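PDB 3CLJ: protein NRD1 from Saccharomyces cerevisiae, which probably binds the serine-phosphorylated C-terminal domain of RNA polymerase II through its CTD-interacting domain, as part of the Nrd1-Nab3-Sen1 termination complex. Local coordinates for residues A[45-50]-A[94-99]. Sequence-based numbering, arbitrary orientation.
Sequences LIIDYS and INTLGE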
loop_
_atom_site.group_PDB
_atom_site.type_symbol
_atom_site.label_atom_id
_atom_site.label_comp_id
_atom_site.label_asym_id
_atom_site.label_seq_id
_atom_site.Cartn_x
_atom_site.Cartn_y
_atom_site.Cartn_z
ATOM N N LEU A 45 -9.444 -4.767 -0.255
ATOM C CA LEU A 45 -9.873 -3.454 -0.708
ATOM C C LEU A 45 -8.761 -2.478 -1.089
ATOM O O LEU A 45 -8.865 -1.813 -2.127
ATOM C CB LEU A 45 -10.918 -2.819 0.217
ATOM C CG LEU A 45 -11.559 -1.494 -0.261
ATOM C CD1 LEU A 45 -12.269 -1.624 -1.661
ATOM C CD2 LEU A 45 -12.574 -0.920 0.797
ATOM N N ILE A 46 -7.695 -2.394 -0.279
ATOM C CA ILE A 46 -6.627 -1.449 -0.553
ATOM C C ILE A 46 -5.776 -1.916 -1.736
ATOM O O ILE A 46 -5.242 -1.101 -2.458
ATOM C CB ILE A 46 -5.799 -1.039 0.738
ATOM C CG1 ILE A 46 -4.816 -2.136 1.207
ATOM C CG2 ILE A 46 -6.768 -0.499 1.854
ATOM C CD1 ILE A 46 -3.906 -1.741 2.407
ATOM N N ILE A 47 -5.638 -3.221 -1.886
ATOM C CA ILE A 47 -5.024 -3.847 -3.089
ATOM C C ILE A 47 -5.791 -3.451 -4.350
ATOM O O ILE A 47 -5.208 -3.012 -5.354
ATOM C CB ILE A 47 -4.944 -5.390 -2.952
ATOM C CG1 ILE A 47 -3.878 -5.761 -1.881
ATOM C CG2 ILE A 47 -4.555 -6.034 -4.286
ATOM C CD1 ILE A 47 -3.835 -7.239 -1.499
ATOM N N ASP A 48 -7.111 -3.586 -4.275
ATOM C CA ASP A 48 -7.987 -3.310 -5.394
ATOM C C ASP A 48 -8.068 -1.809 -5.687
ATOM O O ASP A 48 -8.205 -1.394 -6.844
ATOM C CB ASP A 48 -9.365 -3.934 -5.116
ATOM C CG ASP A 48 -9.344 -5.476 -5.222
ATOM O OD1 ASP A 48 -8.405 -6.031 -5.834
ATOM O OD2 ASP A 48 -10.309 -6.165 -4.777
ATOM N N TYR A 49 -8.007 -0.997 -4.640
ATOM C CA TYR A 49 -7.956 0.433 -4.832
ATOM C C TYR A 49 -6.696 0.793 -5.674
ATOM O O TYR A 49 -6.770 1.567 -6.622
ATOM C CB TYR A 49 -7.910 1.172 -3.469
ATOM C CG TYR A 49 -7.753 2.633 -3.711
ATOM C CD1 TYR A 49 -8.827 3.384 -4.244
ATOM C CD2 TYR A 49 -6.515 3.267 -3.508
ATOM C CE1 TYR A 49 -8.671 4.761 -4.511
ATOM C CE2 TYR A 49 -6.359 4.611 -3.731
ATOM C CZ TYR A 49 -7.423 5.348 -4.293
ATOM O OH TYR A 49 -7.251 6.686 -4.585
ATOM N N SER A 50 -5.560 0.232 -5.303
ATOM C CA SER A 50 -4.321 0.361 -6.103
ATOM C C SER A 50 -4.468 -0.052 -7.577
ATOM O O SER A 50 -3.940 0.591 -8.496
ATOM C CB SER A 50 -3.182 -0.462 -5.450
ATOM O OG SER A 50 -1.912 -0.046 -5.941
ATOM N N ILE A 94 0.385 -8.884 5.700
ATOM C CA ILE A 94 1.670 -8.535 5.068
ATOM C C ILE A 94 2.049 -9.559 3.996
ATOM O O ILE A 94 2.659 -9.201 3.001
ATOM C CB ILE A 94 2.822 -8.411 6.127
ATOM C CG1 ILE A 94 2.598 -7.173 7.016
ATOM C CG2 ILE A 94 4.193 -8.266 5.452
ATOM C CD1 ILE A 94 3.384 -7.274 8.338
ATOM N N ASN A 95 1.676 -10.817 4.209
ATOM C CA ASN A 95 1.927 -11.860 3.226
ATOM C C ASN A 95 1.113 -11.655 1.990
ATOM O O ASN A 95 1.657 -11.750 0.912
ATOM C CB ASN A 95 1.708 -13.272 3.818
ATOM C CG ASN A 95 2.933 -13.767 4.559
ATOM O OD1 ASN A 95 4.057 -13.286 4.292
ATOM N ND2 ASN A 95 2.741 -14.713 5.514
ATOM N N THR A 96 -0.159 -11.291 2.166
ATOM C CA THR A 96 -1.082 -10.985 1.054
ATOM C C THR A 96 -0.580 -9.812 0.197
ATOM O O THR A 96 -0.585 -9.890 -1.023
ATOM C CB THR A 96 -2.497 -10.689 1.584
ATOM O OG1 THR A 96 -2.944 -11.823 2.324
ATOM C CG2 THR A 96 -3.529 -10.407 0.464
ATOM N N LEU A 97 -0.165 -8.740 0.861
ATOM C CA LEU A 97 0.360 -7.585 0.212
ATOM C C LEU A 97 1.625 -7.959 -0.528
ATOM O O LEU A 97 1.757 -7.616 -1.707
ATOM C CB LEU A 97 0.637 -6.462 1.208
ATOM C CG LEU A 97 -0.539 -5.729 1.829
ATOM C CD1 LEU A 97 -0.079 -4.907 3.059
ATOM C CD2 LEU A 97 -1.265 -4.859 0.765
ATOM N N GLY A 98 2.555 -8.625 0.166
ATOM C CA GLY A 98 3.778 -9.100 -0.477
ATOM C C GLY A 98 3.521 -9.947 -1.731
ATOM O O GLY A 98 4.293 -9.833 -2.724
ATOM N N GLU A 99 2.474 -10.796 -1.728
ATOM C CA GLU A 99 2.192 -11.580 -2.935
ATOM C C GLU A 99 1.736 -10.767 -4.172
ATOM O O GLU A 99 1.885 -11.231 -5.277
ATOM C CB GLU A 99 1.304 -12.802 -2.644
ATOM C CG GLU A 99 1.978 -13.890 -1.751
ATOM C CD GLU A 99 3.354 -14.357 -2.265
ATOM O OE1 GLU A 99 3.405 -15.065 -3.301
ATOM O OE2 GLU A 99 4.387 -14.004 -1.633
#
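No flat group lies between Ile47 and Leu97, whose branched aliphatic chains meet directly; the one aromatic ring of the two segments, that of Tyr49, packs elsewhere, on Leu10, Phe13 and Ile64. The contact is therefore made of methyl and methylene groups, without rings or amides to stack. Ile47 points at the other helix and touches both Thr96 and Leu97. Its CG1 stands beside the backbone N (chi1 -70°) and the chain is extended beyond it, so that CD1 arrives at Thr96 while CG1 lies against Leu97. The CD2 methyl of Leu97 sits 3.8 Å from CG1 of Ile47 and 4.2 Å from its CD1, touching the flank of the isoleucine as well as its end. With Thr96 the chains cross at about a right angle, CD1 of Ile47 being 3.7 Å from Thr96 CG2. Threonine suits this margin because its two branches divide the work: CG2, anti to the backbone N, offers a methyl to the isoleucine, while OG1 hydrogen-bonds to the carbonyl O of His92, one turn back in its own helix. Ile46 adds a looser touch, its CD1 lying 4.4 Å from CD2 of Leu97. The axes of the two segments run nearly parallel, at 20°, but 11.0 Å apart; the buried chains of Ile47 and Leu97 suit this wide spacing because they span it with aliphatic carbon, which needs no polar partner. Helices 39-52 and 90-111 thus face each other in the all-helical CTD-interacting domain. Ile43, one turn before Ile47, extends the apolar surface against Thr96 and Leu97, and Phe133 from a loop also packs on Leu97. Ile46 also packs on Ile64 and Ile65 of helix 58-77, which joins the two helices to a third.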